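Local coordinates for protein lactococcal phage P2 ORF15 (Lactococcus phage p2, PDB 2WZP) that probably forms, as the distal tail (Dit) protein, part of the ring at the core of the baseplate that ends the phage tail, at residues F225-I230 / V242-D247; S216-K221 / F317-K322; T270-E275 / R298-E303. All blocks are in the same frame, centred on the assembly; numbering follows the deposited sequence.

Contact 1: residues F225-I230 / V242-D247; sequences FSFMGI and VRFLDD
Phe-227 and Phe-244 meet in the space between two beta-sheets, each reaching toward the other from its own layer. Strand 224-233 belongs to the six-stranded antiparallel sheet and strand 240-246 to the four-stranded one, and the rings join the layers across the core of the C-terminal domain of the distal tail protein. The outer ends of the rings do the touching: CZ of Phe-227 lies 3.6 Å from CZ of Phe-244. CE1 of Phe-227 lies 3.7 Å from the same Phe-244 CZ. The planes are turned by 41° and the ring centroids are 5.6 Å apart, an oblique pairing, neither a stack nor edge-to-face. The Phe-227 ring leaves the strand with CG set between the backbone N and the carbonyl carbon (chi1 58°), which directs it across to the other sheet. Ile-302 touches both rings, Ile-255 packs on Phe-227 and Met-307 on Phe-244, so this side of the contact is closely filled.

The outer sides of the strands are different in character. Met-228, next to Phe-227, is partly exposed and packs against a polar side chain of another protein's chain. Arg-243, next to Phe-244, forms salt bridges with Glu-251 and Glu-308, while Asp-247 at the far end of its segment is exposed. Inward-facing Phe-227 is thus followed by outward-facing Met-228, and Phe-244 is preceded by Arg-243 in the same way. With carbon alone meeting carbon across the gap, the contact rests on dispersion and the exclusion of water, and offers neither ring a polar partner on the other segment.

Contact 2: residues S216-K221 / F317-K322; sequences SRWDIK and FKIKRK
Trp-218 and Ile-319 approach from opposite directions across the beta-sandwich of the C-terminal domain, and the side chain of Phe-317 runs at about a right angle to that of Trp-218. Trp-218 lies on the short edge strand 218-220 of the four-stranded sheet, where its backbone pairs with Met-307; Phe-317 and Ile-319 lie on strand 312-322 of the six-stranded sheet. With CG anti to the backbone N (chi1 -177°) the indole reaches away from its strand and its six-membered ring lies between the sheets.

Ile-319 takes one face of that ring. Its CD1 sits 4.0 Å from the centroid of the Trp-218 six-membered ring and 22° off the normal, a CH-pi contact displaced toward the rim. The rest of the side chain follows the benzo part: CG1 of Ile-319 comes to 3.6 Å from CH2 of Trp-218, and CG2 of Ile-319 lies 3.8 Å from CZ2 of Trp-218. The opposite indole face is covered from within its own strand by CG1 of Ile-220, which leaves the ring held between two isoleucines.

Phe-317 meets the indole differently. CZ3 of Trp-218 lies at the edge of the phenyl ring, near its plane, 3.9 Å from CE1 of Phe-317, and the planes are inclined at 71° with the pairing as a whole oblique. Phe-172 packs edge-to-face on this phenyl ring, and Leu-170 touches both Trp-218 and Ile-319, so strand 165-173 adds to the same core.

Asp-219, exposed on the strand, takes a salt bridge from Lys-221 just after it: NZ of Lys-221 is 2.7 Å from OD1 of Asp-219, on the syn side but tilted out of the carboxylate plane.

Contact 3: residues T270-E275 / R298-E303; sequences TDVNDE and RTRIIE
At a surface that faces the chain of another protein in the assembly, Arg-300 reaches from one loop against the turn formed by Val-272 and its neighbours. CG1 of Val-272 lies over one face of the guanidinium, 3.3 Å from NH1 of Arg-300 and offset toward the rim. The Arg-300 chain bends at chi3 (-66°) to bring the group there. CD of Arg-300 passes 3.6 Å from O of Thr-270.

The turn itself is a type I beta turn from Asp-271 to Asp-274, linking strands 265-269 and 276-281; OD1 of Asp-271 accepts from the N of Asn-273 at 3.0 Å, making an Asx turn within it. Two waters join the loops: one bridges Thr-270 OG1, itself also hydrogen-bonded to the backbone N of Phe-227, and Arg-300 O, to which it donates; the other donates to Thr-270 O while accepting from Arg-300 NH1.

Glu-275 lies nearby, its carboxylate plane at 88° to the guanidinium. At 4.3 Å, OE1 of Glu-275 and NE of Arg-300 are too distant for a salt bridge. OE1 of Glu-275 is instead hydrogen-bonded to Tyr-277 OH, whereas Glu-275 OE2 and Arg-300 NH2 each form a salt bridge with an oppositely charged residue of the other protein's chain.

All three contacts lie in the C-terminal Dit domain. Contacts 1 and 2, with centres about 7 Å apart, both join the six-stranded sheet to the four-stranded one, and strands 224-233 and 312-322 run side by side in the first of these. Contact 3 joins loops about 9 Å from contact 1 and about 13 Å from contact 2, centre to centre. Along the chain, contacts 1 and 3 follow in series, both inside the long loop closed by contact 2. The rings of Phe-227 and Phe-317 meet with planes about 10° apart. Ile-220 of contact 2 packs on Ile-302 of contact 3, extending the apolar layer to loops that touch another protein's chain, consistent with a place in the baseplate.

Contact 1: residues F225-I230 / V242-D247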
loop_
_atom_site.group_PDB
_atom_site.type_symbol
_atom_site.label_atom_id
_atom_site.label_comp_id
_atom_site.label_asym_id
_atom_site.label_seq_id
_atom_site.Cartn_x
_atom_site.Cartn_y
_atom_site.Cartn_z
ATOM N N PHE M 225 -12.233 30.429 -32.834
ATOM C CA PHE M 225 -12.740 29.073 -32.968
ATOM C C PHE M 225 -13.538 29.021 -34.234
ATOM O O PHE M 225 -13.399 28.094 -35.034
ATOM C CB PHE M 225 -13.631 28.706 -31.775
ATOM C CG PHE M 225 -12.877 28.140 -30.601
ATOM C CD1 PHE M 225 -12.350 26.850 -30.646
ATOM C CD2 PHE M 225 -12.712 28.880 -29.438
ATOM C CE1 PHE M 225 -11.620 26.338 -29.580
ATOM C CE2 PHE M 225 -12.011 28.352 -28.360
ATOM C CZ PHE M 225 -11.452 27.094 -28.447
ATOM N N SER M 226 -14.373 30.045 -34.410
ATOM C CA SER M 226 -15.317 30.204 -35.508
ATOM C C SER M 226 -15.988 31.563 -35.376
ATOM O O SER M 226 -15.771 32.312 -34.416
ATOM C CB SER M 226 -16.397 29.115 -35.410
ATOM O OG SER M 226 -17.076 29.118 -34.166
ATOM N N PHE M 227 -16.845 31.859 -36.322
ATOM C CA PHE M 227 -17.606 33.087 -36.277
ATOM C C PHE M 227 -18.974 32.808 -36.842
ATOM O O PHE M 227 -19.209 31.799 -37.524
ATOM C CB PHE M 227 -16.890 34.256 -37.015
ATOM C CG PHE M 227 -16.599 33.973 -38.468
ATOM C CD1 PHE M 227 -15.409 33.355 -38.849
ATOM C CD2 PHE M 227 -17.539 34.252 -39.446
ATOM C CE1 PHE M 227 -15.161 33.053 -40.183
ATOM C CE2 PHE M 227 -17.294 33.943 -40.776
ATOM C CZ PHE M 227 -16.096 33.373 -41.140
ATOM N N MET M 228 -19.855 33.742 -36.583
ATOM C CA MET M 228 -21.215 33.760 -37.050
ATOM C C MET M 228 -21.519 35.200 -37.516
ATOM O O MET M 228 -21.042 36.172 -36.917
ATOM C CB MET M 228 -22.100 33.325 -35.909
ATOM C CG MET M 228 -23.498 33.180 -36.288
ATOM S SD MET M 228 -24.373 34.515 -35.523
ATOM C CE MET M 228 -25.980 34.075 -36.003
ATOM N N GLY M 229 -22.250 35.328 -38.609
ATOM C CA GLY M 229 -22.560 36.647 -39.145
ATOM C C GLY M 229 -23.838 36.748 -39.931
ATOM O O GLY M 229 -24.347 35.740 -40.440
ATOM N N ILE M 230 -24.357 37.989 -40.004
ATOM C CA ILE M 230 -25.544 38.416 -40.762
ATOM C C ILE M 230 -25.002 39.358 -41.800
ATOM O O ILE M 230 -24.431 40.381 -41.442
ATOM C CB ILE M 230 -26.641 39.063 -39.879
ATOM C CG1 ILE M 230 -27.142 38.038 -38.836
ATOM C CG2 ILE M 230 -27.789 39.643 -40.728
ATOM C CD1 ILE M 230 -28.600 37.667 -38.873
ATOM N N VAL M 242 -18.034 37.283 -48.044
ATOM C CA VAL M 242 -16.839 37.838 -47.404
ATOM C C VAL M 242 -15.584 37.111 -47.886
ATOM O O VAL M 242 -15.650 35.924 -48.199
ATOM C CB VAL M 242 -16.933 37.773 -45.846
ATOM C CG1 VAL M 242 -18.029 38.694 -45.312
ATOM C CG2 VAL M 242 -17.129 36.336 -45.340
ATOM N N ARG M 243 -14.438 37.813 -47.918
ATOM C CA ARG M 243 -13.141 37.207 -48.249
ATOM C C ARG M 243 -12.100 37.478 -47.180
ATOM O O ARG M 243 -12.177 38.496 -46.483
ATOM C CB ARG M 243 -12.635 37.579 -49.640
ATOM C CG ARG M 243 -12.161 39.009 -49.808
ATOM C CD ARG M 243 -11.813 39.186 -51.254
ATOM N NE ARG M 243 -11.055 40.405 -51.489
ATOM C CZ ARG M 243 -9.956 40.477 -52.221
ATOM N NH1 ARG M 243 -9.457 39.386 -52.794
ATOM N NH2 ARG M 243 -9.346 41.636 -52.397
ATOM N N PHE M 244 -11.126 36.565 -47.051
ATOM C CA PHE M 244 -10.087 36.648 -46.043
ATOM C C PHE M 244 -8.765 36.752 -46.726
ATOM O O PHE M 244 -8.475 35.980 -47.638
ATOM C CB PHE M 244 -10.125 35.421 -45.113
ATOM C CG PHE M 244 -11.317 35.412 -44.185
ATOM C CD1 PHE M 244 -11.224 35.949 -42.907
ATOM C CD2 PHE M 244 -12.536 34.883 -44.597
ATOM C CE1 PHE M 244 -12.334 35.971 -42.064
ATOM C CE2 PHE M 244 -13.651 34.927 -43.762
ATOM C CZ PHE M 244 -13.546 35.471 -42.500
ATOM N N LEU M 245 -7.955 37.700 -46.266
ATOM C CA LEU M 245 -6.628 37.993 -46.786
ATOM C C LEU M 245 -5.581 37.774 -45.705
ATOM O O LEU M 245 -5.805 38.147 -44.555
ATOM C CB LEU M 245 -6.566 39.462 -47.261
ATOM C CG LEU M 245 -7.743 40.058 -48.064
ATOM C CD1 LEU M 245 -7.505 41.505 -48.289
ATOM C CD2 LEU M 245 -7.883 39.421 -49.442
ATOM N N ASP M 246 -4.424 37.213 -46.078
ATOM C CA ASP M 246 -3.305 36.989 -45.159
ATOM C C ASP M 246 -2.543 38.298 -44.874
ATOM O O ASP M 246 -2.908 39.353 -45.408
ATOM C CB ASP M 246 -2.371 35.873 -45.679
ATOM C CG ASP M 246 -1.644 36.142 -46.995
ATOM O OD1 ASP M 246 -1.025 35.194 -47.536
ATOM O OD2 ASP M 246 -1.656 37.311 -47.463
ATOM N N ASP M 247 -1.492 38.234 -44.035
ATOM C CA ASP M 247 -0.692 39.400 -43.658
ATOM C C ASP M 247 -0.051 40.164 -44.822
ATOM O O ASP M 247 0.123 41.379 -44.708
ATOM C CB ASP M 247 0.300 39.094 -42.529
ATOM C CG ASP M 247 1.190 37.886 -42.738
ATOM O OD1 ASP M 247 1.628 37.294 -41.725
ATOM O OD2 ASP M 247 1.392 37.484 -43.911
#

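Contact 2: residues S216-K221 / F317-K322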
loop_
_atom_site.group_PDB
_atom_site.type_symbol
_atom_site.label_atom_id
_atom_site.label_comp_id
_atom_site.label_asym_id
_atom_site.label_seq_id
_atom_site.Cartn_x
_atom_site.Cartn_y
_atom_site.Cartn_z
ATOM N N SER M 216 -15.371 48.717 -42.955
ATOM C CA SER M 216 -16.075 47.554 -43.505
ATOM C C SER M 216 -15.225 46.288 -43.329
ATOM O O SER M 216 -15.606 45.229 -43.802
ATOM C CB SER M 216 -16.343 47.772 -44.991
ATOM O OG SER M 216 -15.131 47.717 -45.730
ATOM N N ARG M 217 -14.076 46.409 -42.680
ATOM C CA ARG M 217 -13.109 45.337 -42.536
ATOM C C ARG M 217 -12.878 44.867 -41.133
ATOM O O ARG M 217 -12.937 45.646 -40.184
ATOM C CB ARG M 217 -11.769 45.773 -43.101
ATOM C CG ARG M 217 -11.754 45.995 -44.607
ATOM C CD ARG M 217 -10.343 45.924 -45.122
ATOM N NE ARG M 217 -9.450 46.737 -44.316
ATOM C CZ ARG M 217 -9.052 47.948 -44.675
ATOM N NH1 ARG M 217 -9.444 48.466 -45.834
ATOM N NH2 ARG M 217 -8.253 48.649 -43.887
ATOM N N TRP M 218 -12.523 43.596 -41.029
ATOM C CA TRP M 218 -12.137 42.936 -39.802
ATOM C C TRP M 218 -10.629 42.854 -39.832
ATOM O O TRP M 218 -10.064 42.277 -40.755
ATOM C CB TRP M 218 -12.743 41.526 -39.752
ATOM C CG TRP M 218 -12.489 40.746 -38.497
ATOM C CD1 TRP M 218 -11.909 41.192 -37.341
ATOM C CD2 TRP M 218 -12.847 39.374 -38.265
ATOM N NE1 TRP M 218 -11.844 40.170 -36.422
ATOM C CE2 TRP M 218 -12.416 39.044 -36.962
ATOM C CE3 TRP M 218 -13.479 38.381 -39.042
ATOM C CZ2 TRP M 218 -12.580 37.759 -36.427
ATOM C CZ3 TRP M 218 -13.667 37.114 -38.497
ATOM C CH2 TRP M 218 -13.215 36.812 -37.210
ATOM N N ASP M 219 -9.979 43.454 -38.836
ATOM C CA ASP M 219 -8.529 43.409 -38.691
ATOM C C ASP M 219 -8.242 42.235 -37.752
ATOM O O ASP M 219 -8.474 42.313 -36.533
ATOM C CB ASP M 219 -7.996 44.749 -38.168
ATOM C CG ASP M 219 -6.509 44.787 -37.917
ATOM O OD1 ASP M 219 -5.746 44.210 -38.735
ATOM O OD2 ASP M 219 -6.099 45.412 -36.920
ATOM N N ILE M 220 -7.866 41.099 -38.357
ATOM C CA ILE M 220 -7.658 39.862 -37.630
ATOM C C ILE M 220 -6.256 39.813 -37.058
ATOM O O ILE M 220 -5.282 39.787 -37.812
ATOM C CB ILE M 220 -8.051 38.638 -38.487
ATOM C CG1 ILE M 220 -9.488 38.793 -39.018
ATOM C CG2 ILE M 220 -7.881 37.319 -37.696
ATOM C CD1 ILE M 220 -9.713 38.215 -40.365
ATOM N N LYS M 221 -6.157 39.847 -35.712
ATOM C CA LYS M 221 -4.891 39.845 -34.982
ATOM C C LYS M 221 -4.775 38.635 -34.060
ATOM O O LYS M 221 -3.670 38.310 -33.622
ATOM C CB LYS M 221 -4.711 41.152 -34.174
ATOM C CG LYS M 221 -5.095 42.450 -34.898
ATOM C CD LYS M 221 -3.965 43.496 -35.060
ATOM C CE LYS M 221 -2.955 43.254 -36.180
ATOM N NZ LYS M 221 -3.541 43.097 -37.539
ATOM N N PHE M 317 -21.131 40.543 -37.138
ATOM C CA PHE M 317 -20.459 39.331 -36.677
ATOM C C PHE M 317 -20.533 39.118 -35.164
ATOM O O PHE M 317 -20.589 40.076 -34.386
ATOM C CB PHE M 317 -18.987 39.368 -37.129
ATOM C CG PHE M 317 -18.679 38.788 -38.490
ATOM C CD1 PHE M 317 -17.558 37.995 -38.685
ATOM C CD2 PHE M 317 -19.506 39.043 -39.579
ATOM C CE1 PHE M 317 -17.258 37.483 -39.942
ATOM C CE2 PHE M 317 -19.229 38.496 -40.829
ATOM C CZ PHE M 317 -18.115 37.706 -40.995
ATOM N N LYS M 318 -20.509 37.844 -34.768
ATOM C CA LYS M 318 -20.383 37.342 -33.397
ATOM C C LYS M 318 -19.263 36.324 -33.491
ATOM O O LYS M 318 -19.445 35.244 -34.058
ATOM C CB LYS M 318 -21.678 36.721 -32.876
ATOM C CG LYS M 318 -21.656 36.470 -31.380
ATOM C CD LYS M 318 -22.897 35.729 -30.941
ATOM C CE LYS M 318 -22.913 35.619 -29.449
ATOM N NZ LYS M 318 -24.105 34.907 -28.943
ATOM N N ILE M 319 -18.068 36.747 -33.093
ATOM C CA ILE M 319 -16.847 35.948 -33.184
ATOM C C ILE M 319 -16.593 35.206 -31.918
ATOM O O ILE M 319 -16.731 35.772 -30.836
ATOM C CB ILE M 319 -15.676 36.849 -33.592
ATOM C CG1 ILE M 319 -15.944 37.479 -34.980
ATOM C CG2 ILE M 319 -14.360 36.095 -33.574
ATOM C CD1 ILE M 319 -15.815 38.866 -35.019
ATOM N N LYS M 320 -16.238 33.914 -32.059
ATOM C CA LYS M 320 -15.924 33.056 -30.938
ATOM C C LYS M 320 -14.413 33.075 -30.819
ATOM O O LYS M 320 -13.718 32.336 -31.523
ATOM C CB LYS M 320 -16.498 31.647 -31.135
ATOM C CG LYS M 320 -16.719 30.941 -29.821
ATOM C CD LYS M 320 -16.926 29.446 -29.998
ATOM C CE LYS M 320 -18.302 28.940 -29.634
ATOM N NZ LYS M 320 -18.398 27.492 -29.914
ATOM N N ARG M 321 -13.897 33.985 -29.964
ATOM C CA ARG M 321 -12.453 34.162 -29.716
ATOM C C ARG M 321 -11.872 32.950 -28.999
ATOM O O ARG M 321 -12.602 32.292 -28.290
ATOM C CB ARG M 321 -12.198 35.454 -28.941
ATOM C CG ARG M 321 -12.692 36.691 -29.691
ATOM C CD ARG M 321 -12.277 37.992 -29.078
ATOM N NE ARG M 321 -10.846 38.169 -28.911
ATOM C CZ ARG M 321 -10.177 39.241 -29.312
ATOM N NH1 ARG M 321 -8.874 39.338 -29.087
ATOM N NH2 ARG M 321 -10.810 40.244 -29.912
ATOM N N LYS M 322 -10.594 32.623 -29.210
ATOM C CA LYS M 322 -9.961 31.400 -28.710
ATOM C C LYS M 322 -8.762 31.657 -27.810
ATOM O O LYS M 322 -7.956 32.539 -28.096
ATOM C CB LYS M 322 -9.553 30.542 -29.936
ATOM C CG LYS M 322 -8.769 29.237 -29.688
ATOM C CD LYS M 322 -8.611 28.480 -30.980
ATOM C CE LYS M 322 -8.203 27.050 -30.829
ATOM N NZ LYS M 322 -6.749 26.892 -30.951
#

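Contact 3: residues T270-E275 / R298-E303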
loop_
_atom_site.group_PDB
_atom_site.type_symbol
_atom_site.label_atom_id
_atom_site.label_comp_id
_atom_site.label_asym_id
_atom_site.label_seq_id
_atom_site.Cartn_x
_atom_site.Cartn_y
_atom_site.Cartn_z
ATOM N N THR M 270 -19.619 29.335 -39.029
ATOM C CA THR M 270 -18.516 28.401 -39.318
ATOM C C THR M 270 -18.256 27.370 -38.203
ATOM O O THR M 270 -17.335 26.555 -38.322
ATOM C CB THR M 270 -17.261 29.149 -39.717
ATOM O OG1 THR M 270 -16.802 29.907 -38.609
ATOM C CG2 THR M 270 -17.468 30.056 -40.908
ATOM N N ASP M 271 -19.063 27.411 -37.118
ATOM C CA ASP M 271 -18.972 26.466 -36.000
ATOM C C ASP M 271 -19.132 25.058 -36.577
ATOM O O ASP M 271 -20.171 24.774 -37.150
ATOM C CB ASP M 271 -20.089 26.766 -34.979
ATOM C CG ASP M 271 -20.194 25.871 -33.760
ATOM O OD1 ASP M 271 -19.600 24.760 -33.771
ATOM O OD2 ASP M 271 -20.934 26.233 -32.827
ATOM N N VAL M 272 -18.134 24.178 -36.415
ATOM C CA VAL M 272 -18.195 22.823 -36.970
ATOM C C VAL M 272 -19.409 22.007 -36.568
ATOM O O VAL M 272 -19.826 21.133 -37.320
ATOM C CB VAL M 272 -16.872 22.010 -36.843
ATOM C CG1 VAL M 272 -15.776 22.655 -37.674
ATOM C CG2 VAL M 272 -16.435 21.794 -35.383
ATOM N N ASN M 273 -19.968 22.298 -35.385
ATOM C CA ASN M 273 -21.103 21.578 -34.804
ATOM C C ASN M 273 -22.469 22.264 -35.031
ATOM O O ASN M 273 -23.519 21.712 -34.706
ATOM C CB ASN M 273 -20.832 21.278 -33.342
ATOM C CG ASN M 273 -19.527 20.546 -33.146
ATOM O OD1 ASN M 273 -19.299 19.440 -33.668
ATOM N ND2 ASN M 273 -18.629 21.161 -32.405
ATOM N N ASP M 274 -22.463 23.473 -35.562
ATOM C CA ASP M 274 -23.695 24.173 -35.910
ATOM C C ASP M 274 -23.446 25.047 -37.122
ATOM O O ASP M 274 -23.731 26.236 -37.125
ATOM C CB ASP M 274 -24.274 24.955 -34.714
ATOM C CG ASP M 274 -25.612 25.629 -34.941
ATOM O OD1 ASP M 274 -26.546 24.954 -35.444
ATOM O OD2 ASP M 274 -25.726 26.812 -34.622
ATOM N N GLU M 275 -22.904 24.429 -38.168
ATOM C CA GLU M 275 -22.494 25.058 -39.426
ATOM C C GLU M 275 -23.730 25.381 -40.251
ATOM O O GLU M 275 -24.524 24.487 -40.531
ATOM C CB GLU M 275 -21.497 24.133 -40.169
ATOM C CG GLU M 275 -20.761 24.790 -41.317
ATOM C CD GLU M 275 -19.717 23.953 -42.026
ATOM O OE1 GLU M 275 -18.933 24.545 -42.801
ATOM O OE2 GLU M 275 -19.685 22.717 -41.825
ATOM N N ARG M 298 -11.552 27.621 -49.445
ATOM C CA ARG M 298 -10.417 26.721 -49.334
ATOM C C ARG M 298 -10.358 26.131 -47.933
ATOM O O ARG M 298 -10.160 24.928 -47.778
ATOM C CB ARG M 298 -9.099 27.448 -49.723
ATOM C CG ARG M 298 -7.776 26.794 -49.186
ATOM C CD ARG M 298 -7.411 25.467 -49.873
ATOM N NE ARG M 298 -6.360 24.662 -49.221
ATOM C CZ ARG M 298 -6.561 23.769 -48.247
ATOM N NH1 ARG M 298 -7.774 23.603 -47.723
ATOM N NH2 ARG M 298 -5.548 23.062 -47.766
ATOM N N THR M 299 -10.563 26.976 -46.917
ATOM C CA THR M 299 -10.457 26.598 -45.506
ATOM C C THR M 299 -11.373 27.423 -44.600
ATOM O O THR M 299 -11.853 28.484 -45.003
ATOM C CB THR M 299 -8.985 26.730 -45.059
ATOM O OG1 THR M 299 -8.882 26.234 -43.731
ATOM C CG2 THR M 299 -8.465 28.203 -45.096
ATOM N N ARG M 300 -11.562 26.954 -43.362
ATOM C CA ARG M 300 -12.348 27.605 -42.305
ATOM C C ARG M 300 -11.343 28.197 -41.310
ATOM O O ARG M 300 -11.751 28.923 -40.406
ATOM C CB ARG M 300 -13.223 26.566 -41.554
ATOM C CG ARG M 300 -14.643 26.302 -42.103
ATOM C CD ARG M 300 -15.508 25.331 -41.233
ATOM N NE ARG M 300 -14.941 23.979 -41.245
ATOM C CZ ARG M 300 -13.989 23.555 -40.413
ATOM N NH1 ARG M 300 -13.550 24.340 -39.435
ATOM N NH2 ARG M 300 -13.476 22.337 -40.549
ATOM N N ILE M 301 -10.041 27.852 -41.449
ATOM C CA ILE M 301 -8.959 28.287 -40.565
ATOM C C ILE M 301 -8.582 29.739 -40.906
ATOM O O ILE M 301 -7.918 30.015 -41.918
ATOM C CB ILE M 301 -7.708 27.328 -40.576
ATOM C CG1 ILE M 301 -8.023 25.818 -40.435
ATOM C CG2 ILE M 301 -6.654 27.766 -39.574
ATOM C CD1 ILE M 301 -9.157 25.368 -39.374
ATOM N N ILE M 302 -9.004 30.652 -40.035
ATOM C CA ILE M 302 -8.799 32.085 -40.191
ATOM C C ILE M 302 -7.428 32.517 -39.664
ATOM O O ILE M 302 -7.129 32.373 -38.472
ATOM C CB ILE M 302 -9.992 32.900 -39.607
ATOM C CG1 ILE M 302 -11.384 32.428 -40.141
ATOM C CG2 ILE M 302 -9.793 34.385 -39.739
ATOM C CD1 ILE M 302 -11.594 32.137 -41.684
ATOM N N GLU M 303 -6.611 33.058 -40.570
ATOM C CA GLU M 303 -5.266 33.542 -40.295
ATOM C C GLU M 303 -5.297 35.032 -39.984
ATOM O O GLU M 303 -6.275 35.729 -40.282
ATOM C CB GLU M 303 -4.356 33.321 -41.530
ATOM C CG GLU M 303 -4.134 31.877 -41.951
ATOM C CD GLU M 303 -3.547 30.950 -40.899
ATOM O OE1 GLU M 303 -4.067 29.817 -40.759
ATOM O OE2 GLU M 303 -2.575 31.347 -40.214
HETATM O O HOH W 1 -14.038 29.457 -38.891
HETATM O O HOH W 2 -14.718 26.725 -38.116
#